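Local coordinates for protein 3-hydroxyacyl-thioester dehydratase Z (Mycobacterium tuberculosis, PDB 2C2I) that probably catalyses the reversible hydration of trans-2-enoyl-CoA to (3R)-3-hydroxyacyl-CoA as a homodimeric hotdog-fold hydratase of fatty acid metabolism, at residues R2-A14 with Q74-A86. Residues are numbered along the deposited sequence; the frame is centred on the assembly and turned at random.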
ATOM      1  N   ARG A   2     -14.245  10.573 -16.982  1.00 32.49           N
ATOM      2  CA  ARG A   2     -14.405   9.693 -18.181  1.00 31.89           C
ATOM      3  C   ARG A   2     -15.151   8.408 -17.808  1.00 31.10           C
ATOM      4  O   ARG A   2     -14.813   7.759 -16.820  1.00 31.28           O
ATOM      5  CB  ARG A   2     -13.028   9.379 -18.759  1.00 31.76           C
ATOM      6  CG  ARG A   2     -13.012   8.521 -20.002  1.00 34.05           C
ATOM      7  CD  ARG A   2     -11.581   8.297 -20.471  1.00 35.29           C
ATOM      8  NE  ARG A   2     -11.565   7.735 -21.821  1.00 37.15           N
ATOM      9  CZ  ARG A   2     -10.467   7.476 -22.528  1.00 36.81           C
ATOM     10  NH1 ARG A   2      -9.254   7.728 -22.035  1.00 38.21           N
ATOM     11  NH2 ARG A   2     -10.588   6.964 -23.743  1.00 35.78           N
ATOM     12  N   THR A   3     -16.178   8.054 -18.581  1.00 29.73           N
ATOM     13  CA  THR A   3     -16.935   6.824 -18.345  1.00 28.52           C
ATOM     14  C   THR A   3     -16.615   5.847 -19.465  1.00 26.58           C
ATOM     15  O   THR A   3     -16.770   6.177 -20.642  1.00 26.75           O
ATOM     16  CB  THR A   3     -18.472   7.058 -18.307  1.00 29.69           C
ATOM     17  OG1 THR A   3     -18.818   7.862 -17.174  1.00 31.16           O
ATOM     18  CG2 THR A   3     -19.224   5.734 -18.201  1.00 30.14           C
ATOM     19  N   PHE A   4     -16.144   4.664 -19.095  1.00 23.87           N
ATOM     20  CA  PHE A   4     -15.981   3.587 -20.055  1.00 21.76           C
ATOM     21  C   PHE A   4     -17.277   2.789 -19.994  1.00 21.36           C
ATOM     22  O   PHE A   4     -17.610   2.228 -18.956  1.00 21.99           O
ATOM     23  CB  PHE A   4     -14.763   2.726 -19.697  1.00 20.31           C
ATOM     24  CG  PHE A   4     -13.434   3.439 -19.899  1.00 18.57           C
ATOM     25  CD1 PHE A   4     -12.814   3.446 -21.143  1.00 15.71           C
ATOM     26  CD2 PHE A   4     -12.810   4.110 -18.846  1.00 18.88           C
ATOM     27  CE1 PHE A   4     -11.595   4.112 -21.344  1.00 17.47           C
ATOM     28  CE2 PHE A   4     -11.596   4.777 -19.036  1.00 17.55           C
ATOM     29  CZ  PHE A   4     -10.987   4.782 -20.284  1.00 17.61           C
ATOM     30  N   GLU A   5     -17.995   2.717 -21.107  1.00 21.35           N
ATOM     31  CA  GLU A   5     -19.285   2.010 -21.137  1.00 21.33           C
ATOM     32  C   GLU A   5     -19.182   0.508 -20.850  1.00 20.32           C
ATOM     33  O   GLU A   5     -20.184  -0.133 -20.509  1.00 19.93           O
ATOM     34  CB  GLU A   5     -20.027   2.277 -22.462  1.00 22.65           C
ATOM     35  CG  GLU A   5     -20.359   3.763 -22.736  1.00 27.04           C
ATOM     36  CD  GLU A   5     -21.289   4.388 -21.692  1.00 33.03           C
ATOM     37  OE1 GLU A   5     -22.195   3.678 -21.181  1.00 35.88           O
ATOM     38  OE2 GLU A   5     -21.120   5.594 -21.390  1.00 34.36           O
ATOM     39  N   SER A   6     -17.977  -0.053 -20.997  1.00 18.17           N
ATOM     40  CA  SER A   6     -17.738  -1.492 -20.818  1.00 16.91           C
ATOM     41  C   SER A   6     -16.252  -1.765 -20.749  1.00 15.98           C
ATOM     42  O   SER A   6     -15.461  -0.910 -21.083  1.00 14.35           O
ATOM     43  CB  SER A   6     -18.280  -2.285 -22.013  1.00 16.63           C
ATOM     44  OG  SER A   6     -17.438  -2.080 -23.143  1.00 16.99           O
ATOM     45  N   VAL A   7     -15.891  -2.995 -20.373  1.00 16.31           N
ATOM     46  CA  VAL A   7     -14.484  -3.400 -20.284  1.00 15.46           C
ATOM     47  C   VAL A   7     -13.850  -3.550 -21.660  1.00 15.15           C
ATOM     48  O   VAL A   7     -12.640  -3.390 -21.818  1.00 13.37           O
ATOM     49  CB  VAL A   7     -14.308  -4.678 -19.455  1.00 16.07           C
ATOM     50  CG1 VAL A   7     -14.597  -4.386 -17.975  1.00 16.74           C
ATOM     51  CG2 VAL A   7     -15.174  -5.859 -19.997  1.00 17.43           C
ATOM     52  N   ALA A   8     -14.676  -3.823 -22.668  1.00 14.94           N
ATOM     53  CA  ALA A   8     -14.196  -3.770 -24.073  1.00 15.02           C
ATOM     54  C   ALA A   8     -13.739  -2.356 -24.435  1.00 14.71           C
ATOM     55  O   ALA A   8     -12.762  -2.148 -25.178  1.00 14.48           O
ATOM     56  CB  ALA A   8     -15.292  -4.231 -25.011  1.00 15.23           C
ATOM     57  N   ASP A   9     -14.427  -1.362 -23.886  1.00 14.03           N
ATOM     58  CA  ASP A   9     -14.105   0.022 -24.233  1.00 13.79           C
ATOM     59  C   ASP A   9     -12.839   0.417 -23.511  1.00 12.94           C
ATOM     60  O   ASP A   9     -12.039   1.189 -24.028  1.00 11.76           O
ATOM     61  CB  ASP A   9     -15.249   0.958 -23.889  1.00 13.91           C
ATOM     62  CG  ASP A   9     -16.444   0.789 -24.834  1.00 16.26           C
ATOM     63  OD1 ASP A   9     -16.367  -0.069 -25.750  1.00 18.81           O
ATOM     64  OD2 ASP A   9     -17.444   1.518 -24.658  1.00 19.50           O
ATOM     65  N   LEU A  10     -12.668  -0.129 -22.313  1.00 12.98           N
ATOM     66  CA  LEU A  10     -11.436   0.046 -21.555  1.00 13.42           C
ATOM     67  C   LEU A  10     -10.229  -0.536 -22.338  1.00 12.90           C
ATOM     68  O   LEU A  10      -9.202   0.137 -22.535  1.00 12.60           O
ATOM     69  CB  LEU A  10     -11.579  -0.616 -20.172  1.00 13.43           C
ATOM     70  CG  LEU A  10     -10.445  -0.391 -19.171  1.00 13.79           C
ATOM     71  CD1 LEU A  10     -10.383   1.060 -18.738  1.00 13.25           C
ATOM     72  CD2 LEU A  10     -10.560  -1.353 -17.992  1.00 14.57           C
ATOM     73  N   ALA A  11     -10.369  -1.776 -22.796  1.00 13.46           N
ATOM     74  CA  ALA A  11      -9.341  -2.442 -23.605  1.00 13.22           C
ATOM     75  C   ALA A  11      -8.935  -1.610 -24.828  1.00 12.88           C
ATOM     76  O   ALA A  11      -7.749  -1.510 -25.149  1.00 12.48           O
ATOM     77  CB  ALA A  11      -9.802  -3.819 -24.021  1.00 14.96           C
ATOM     78  N   ALA A  12      -9.909  -0.988 -25.486  1.00 13.19           N
ATOM     79  CA  ALA A  12      -9.628  -0.172 -26.677  1.00 13.82           C
ATOM     80  C   ALA A  12      -8.828   1.100 -26.375  1.00 14.48           C
ATOM     81  O   ALA A  12      -8.254   1.713 -27.288  1.00 14.67           O
ATOM     82  CB  ALA A  12     -10.925   0.192 -27.383  1.00 14.42           C
ATOM     83  N   ALA A  13      -8.811   1.489 -25.098  1.00 14.03           N
ATOM     84  CA  ALA A  13      -8.126   2.708 -24.648  1.00 14.14           C
ATOM     85  C   ALA A  13      -6.733   2.441 -24.085  1.00 14.13           C
ATOM     86  O   ALA A  13      -6.074   3.371 -23.570  1.00 14.02           O
ATOM     87  CB  ALA A  13      -8.989   3.454 -23.625  1.00 14.66           C
ATOM     88  N   ALA A  14      -6.268   1.193 -24.186  1.00 14.23           N
ATOM     89  CA  ALA A  14      -4.906   0.870 -23.768  1.00 14.88           C
ATOM     90  C   ALA A  14      -3.938   1.815 -24.459  1.00 15.64           C
ATOM     91  O   ALA A  14      -4.091   2.133 -25.649  1.00 15.83           O
ATOM     92  CB  ALA A  14      -4.564  -0.598 -24.074  1.00 15.38           C
ATOM     93  N   GLN A  74      -8.102   7.813  -8.678  1.00 13.82           N
ATOM     94  CA  GLN A  74      -8.500   7.240  -9.976  1.00 14.29           C
ATOM     95  C   GLN A  74     -10.027   7.270 -10.171  1.00 15.26           C
ATOM     96  O   GLN A  74     -10.494   7.487 -11.274  1.00 14.09           O
ATOM     97  CB  GLN A  74      -7.925   5.834 -10.147  1.00 13.34           C
ATOM     98  CG  GLN A  74      -6.396   5.858 -10.317  1.00 12.71           C
ATOM     99  CD  GLN A  74      -5.733   4.504 -10.145  1.00 14.09           C
ATOM    100  OE1 GLN A  74      -6.393   3.498  -9.903  1.00 12.57           O
ATOM    101  NE2 GLN A  74      -4.405   4.482 -10.257  1.00 12.61           N
ATOM    102  N   HIS A  75     -10.788   7.136  -9.084  1.00 16.59           N
ATOM    103  CA  HIS A  75     -12.261   7.243  -9.149  1.00 18.69           C
ATOM    104  C   HIS A  75     -12.713   8.645  -9.598  1.00 19.05           C
ATOM    105  O   HIS A  75     -13.755   8.785 -10.253  1.00 19.83           O
ATOM    106  CB  HIS A  75     -12.880   6.873  -7.794  1.00 19.52           C
ATOM    107  CG  HIS A  75     -14.377   6.825  -7.794  1.00 24.37           C
ATOM    108  ND1 HIS A  75     -15.084   5.718  -8.215  1.00 28.93           N
ATOM    109  CD2 HIS A  75     -15.302   7.733  -7.400  1.00 28.75           C
ATOM    110  CE1 HIS A  75     -16.380   5.946  -8.088  1.00 29.96           C
ATOM    111  NE2 HIS A  75     -16.540   7.162  -7.600  1.00 31.18           N
ATOM    112  N   GLN A  76     -11.912   9.664  -9.272  1.00 18.90           N
ATOM    113  CA  GLN A  76     -12.122  11.035  -9.724  1.00 19.89           C
ATOM    114  C   GLN A  76     -11.852  11.180 -11.229  1.00 20.47           C
ATOM    115  O   GLN A  76     -12.340  12.129 -11.861  1.00 20.24           O
ATOM    116  CB  GLN A  76     -11.225  12.021  -8.955  1.00 20.38           C
ATOM    117  CG  GLN A  76     -11.632  12.250  -7.497  1.00 21.31           C
ATOM    118  CD  GLN A  76     -10.749  13.249  -6.780  1.00 21.16           C
ATOM    119  OE1 GLN A  76      -9.870  13.870  -7.378  1.00 24.78           O
ATOM    120  NE2 GLN A  76     -10.987  13.421  -5.494  1.00 26.00           N
HETATM  121  N   MSE A  77     -11.090  10.240 -11.791  1.00 19.28           N
HETATM  122  CA  MSE A  77     -10.690  10.288 -13.210  1.00 20.64           C
HETATM  123  C   MSE A  77     -11.613   9.549 -14.175  1.00 21.22           C
HETATM  124  O   MSE A  77     -11.880  10.041 -15.270  1.00 22.14           O
HETATM  125  CB  MSE A  77      -9.286   9.713 -13.374  1.00 20.13           C
HETATM  126  CG  MSE A  77      -8.223  10.378 -12.533  1.00 19.91           C
HETATM  127 SE   MSE A  77      -6.572   9.427 -12.867  1.00 19.89          SE
HETATM  128  CE  MSE A  77      -5.600   9.884 -11.333  1.00 20.19           C
ATOM    129  N   TYR A  78     -12.045   8.345 -13.804  1.00 21.08           N
ATOM    130  CA  TYR A  78     -12.832   7.486 -14.713  1.00 21.94           C
ATOM    131  C   TYR A  78     -13.614   6.470 -13.928  1.00 21.83           C
ATOM    132  O   TYR A  78     -13.315   6.207 -12.754  1.00 20.93           O
ATOM    133  CB  TYR A  78     -11.948   6.757 -15.751  1.00 21.62           C
ATOM    134  CG  TYR A  78     -10.885   5.866 -15.147  1.00 22.21           C
ATOM    135  CD1 TYR A  78     -11.084   4.492 -15.002  1.00 21.49           C
ATOM    136  CD2 TYR A  78      -9.688   6.405 -14.706  1.00 21.36           C
ATOM    137  CE1 TYR A  78     -10.093   3.683 -14.422  1.00 23.27           C
ATOM    138  CE2 TYR A  78      -8.705   5.616 -14.128  1.00 22.93           C
ATOM    139  CZ  TYR A  78      -8.906   4.272 -13.985  1.00 22.46           C
ATOM    140  OH  TYR A  78      -7.890   3.527 -13.415  1.00 24.69           O
ATOM    141  N   THR A  79     -14.641   5.920 -14.570  1.00 22.00           N
ATOM    142  CA  THR A  79     -15.325   4.760 -14.038  1.00 23.05           C
ATOM    143  C   THR A  79     -15.523   3.763 -15.170  1.00 22.01           C
ATOM    144  O   THR A  79     -15.445   4.128 -16.338  1.00 21.80           O
ATOM    145  CB  THR A  79     -16.690   5.110 -13.420  1.00 23.79           C
ATOM    146  OG1 THR A  79     -17.522   5.692 -14.421  1.00 26.09           O
ATOM    147  CG2 THR A  79     -16.524   6.102 -12.247  1.00 26.63           C
ATOM    148  N   VAL A  80     -15.767   2.511 -14.805  1.00 21.90           N
ATOM    149  CA  VAL A  80     -15.988   1.444 -15.777  1.00 22.12           C
ATOM    150  C   VAL A  80     -17.358   0.806 -15.489  1.00 22.93           C
ATOM    151  O   VAL A  80     -17.577   0.271 -14.410  1.00 22.46           O
ATOM    152  CB  VAL A  80     -14.868   0.375 -15.699  1.00 21.60           C
ATOM    153  CG1 VAL A  80     -15.129  -0.787 -16.687  1.00 21.25           C
ATOM    154  CG2 VAL A  80     -13.489   0.993 -15.936  1.00 20.44           C
ATOM    155  N   LYS A  81     -18.271   0.873 -16.458  1.00 24.13           N
ATOM    156  CA  LYS A  81     -19.615   0.307 -16.305  1.00 24.76           C
ATOM    157  C   LYS A  81     -19.624  -1.189 -16.580  1.00 23.93           C
ATOM    158  O   LYS A  81     -18.689  -1.737 -17.178  1.00 23.30           O
ATOM    159  CB  LYS A  81     -20.611   1.006 -17.242  1.00 25.87           C
ATOM    160  CG  LYS A  81     -21.037   2.405 -16.829  1.00 28.78           C
ATOM    161  CD  LYS A  81     -21.863   3.041 -17.936  1.00 33.66           C
ATOM    162  CE  LYS A  81     -22.670   4.258 -17.451  1.00 35.17           C
ATOM    163  NZ  LYS A  81     -23.399   4.922 -18.574  1.00 37.56           N
ATOM    164  N   GLY A  82     -20.688  -1.867 -16.144  1.00 24.04           N
ATOM    165  CA  GLY A  82     -20.841  -3.287 -16.433  1.00 23.51           C
ATOM    166  C   GLY A  82     -20.000  -4.201 -15.549  1.00 23.44           C
ATOM    167  O   GLY A  82     -19.869  -5.395 -15.822  1.00 22.43           O
ATOM    168  N   VAL A  83     -19.431  -3.638 -14.482  1.00 23.12           N
ATOM    169  CA  VAL A  83     -18.692  -4.445 -13.502  1.00 23.03           C
ATOM    170  C   VAL A  83     -19.236  -4.305 -12.068  1.00 22.35           C
ATOM    171  O   VAL A  83     -19.692  -3.233 -11.646  1.00 23.57           O
ATOM    172  CB  VAL A  83     -17.143  -4.202 -13.558  1.00 22.94           C
ATOM    173  CG1 VAL A  83     -16.567  -4.733 -14.887  1.00 24.25           C
ATOM    174  CG2 VAL A  83     -16.819  -2.737 -13.387  1.00 22.09           C
ATOM    175  N   LYS A  84     -19.160  -5.391 -11.319  1.00 21.41           N
ATOM    176  CA  LYS A  84     -19.704  -5.412  -9.968  1.00 21.62           C
ATOM    177  C   LYS A  84     -18.749  -4.790  -8.954  1.00 20.30           C
ATOM    178  O   LYS A  84     -19.182  -4.200  -7.971  1.00 19.60           O
ATOM    179  CB  LYS A  84     -20.000  -6.838  -9.551  1.00 22.44           C
ATOM    180  CG  LYS A  84     -21.223  -7.426 -10.211  1.00 27.85           C
ATOM    181  CD  LYS A  84     -21.171  -8.961 -10.273  1.00 33.55           C
ATOM    182  CE  LYS A  84     -21.058  -9.625  -8.912  1.00 35.43           C
ATOM    183  NZ  LYS A  84     -21.730 -10.973  -8.946  1.00 38.50           N
ATOM    184  N   LEU A  85     -17.448  -4.952  -9.189  1.00 18.62           N
ATOM    185  CA  LEU A  85     -16.446  -4.536  -8.214  1.00 17.22           C
ATOM    186  C   LEU A  85     -15.089  -4.450  -8.878  1.00 16.22           C
ATOM    187  O   LEU A  85     -14.875  -5.020  -9.953  1.00 15.69           O
ATOM    188  CB  LEU A  85     -16.408  -5.526  -7.033  1.00 17.51           C
ATOM    189  CG  LEU A  85     -15.853  -6.917  -7.359  1.00 18.05           C
ATOM    190  CD1 LEU A  85     -14.347  -6.970  -7.072  1.00 18.18           C
ATOM    191  CD2 LEU A  85     -16.580  -8.011  -6.611  1.00 21.21           C
ATOM    192  N   ALA A  86     -14.185  -3.735  -8.228  1.00 14.62           N
ATOM    193  CA  ALA A  86     -12.797  -3.685  -8.663  1.00 13.96           C
ATOM    194  C   ALA A  86     -11.908  -4.101  -7.485  1.00 13.34           C
ATOM    195  O   ALA A  86     -12.088  -3.618  -6.365  1.00 14.12           O
ATOM    196  CB  ALA A  86     -12.473  -2.324  -9.131  1.00 13.52           C
TER
HETATM  197  O   HOH W   1     -18.200  -3.901 -18.652  1.00 21.74           O
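Phe4 is held at both of its backbone polar atoms: its N donates to Thr79 O at 2.9 Å, and its O accepts from Lys81 N, just past strand 79-80, in an almost straight bond (178° at the hydrogen). Thr79 N to Arg2 O completes the short parallel ladder, and beyond it Arg2 N reaches Met77 O, tilted out of the carbonyl plane. One face of the ladder carries Thr3 and Thr79. On that side Lys81, extended beyond CG, runs alongside Glu5 and passes the methyl CG2 of Thr3; Glu5, bent at chi2 (-62°), brings OE1 to 3.1 Å from Lys81 NZ, a salt bridge on the syn side of the carboxylate. The other face, with Phe4 and Val80, turns inward. Phe4 CE2 lies 3.9 Å from Tyr78 CB, which sits at the edge of the ring, while Leu10 CD1 covers one ring face over its centre. Val7 CG1 bridges Val80 CG1 and Val83 CG1, the latter at 3.7 Å. This two-stranded sheet packs its apolar side against the large antiparallel sheet of the hotdog fold, where Phe4 and Tyr78 touch Val18, and Leu10, Tyr78 and Val83 reach Tyr149. A water joins Val7 N to Lys81 O where the strands part. Ser6 N-caps helix 7-12, OG accepting from Asp9 N at 3.2 Å; Val7 and Leu10 come from this helix. Phe4 CZ rests over one face of the Arg2 guanidinium, offset toward its rim, and Arg2 NH2 is salt-bridged to Glu16.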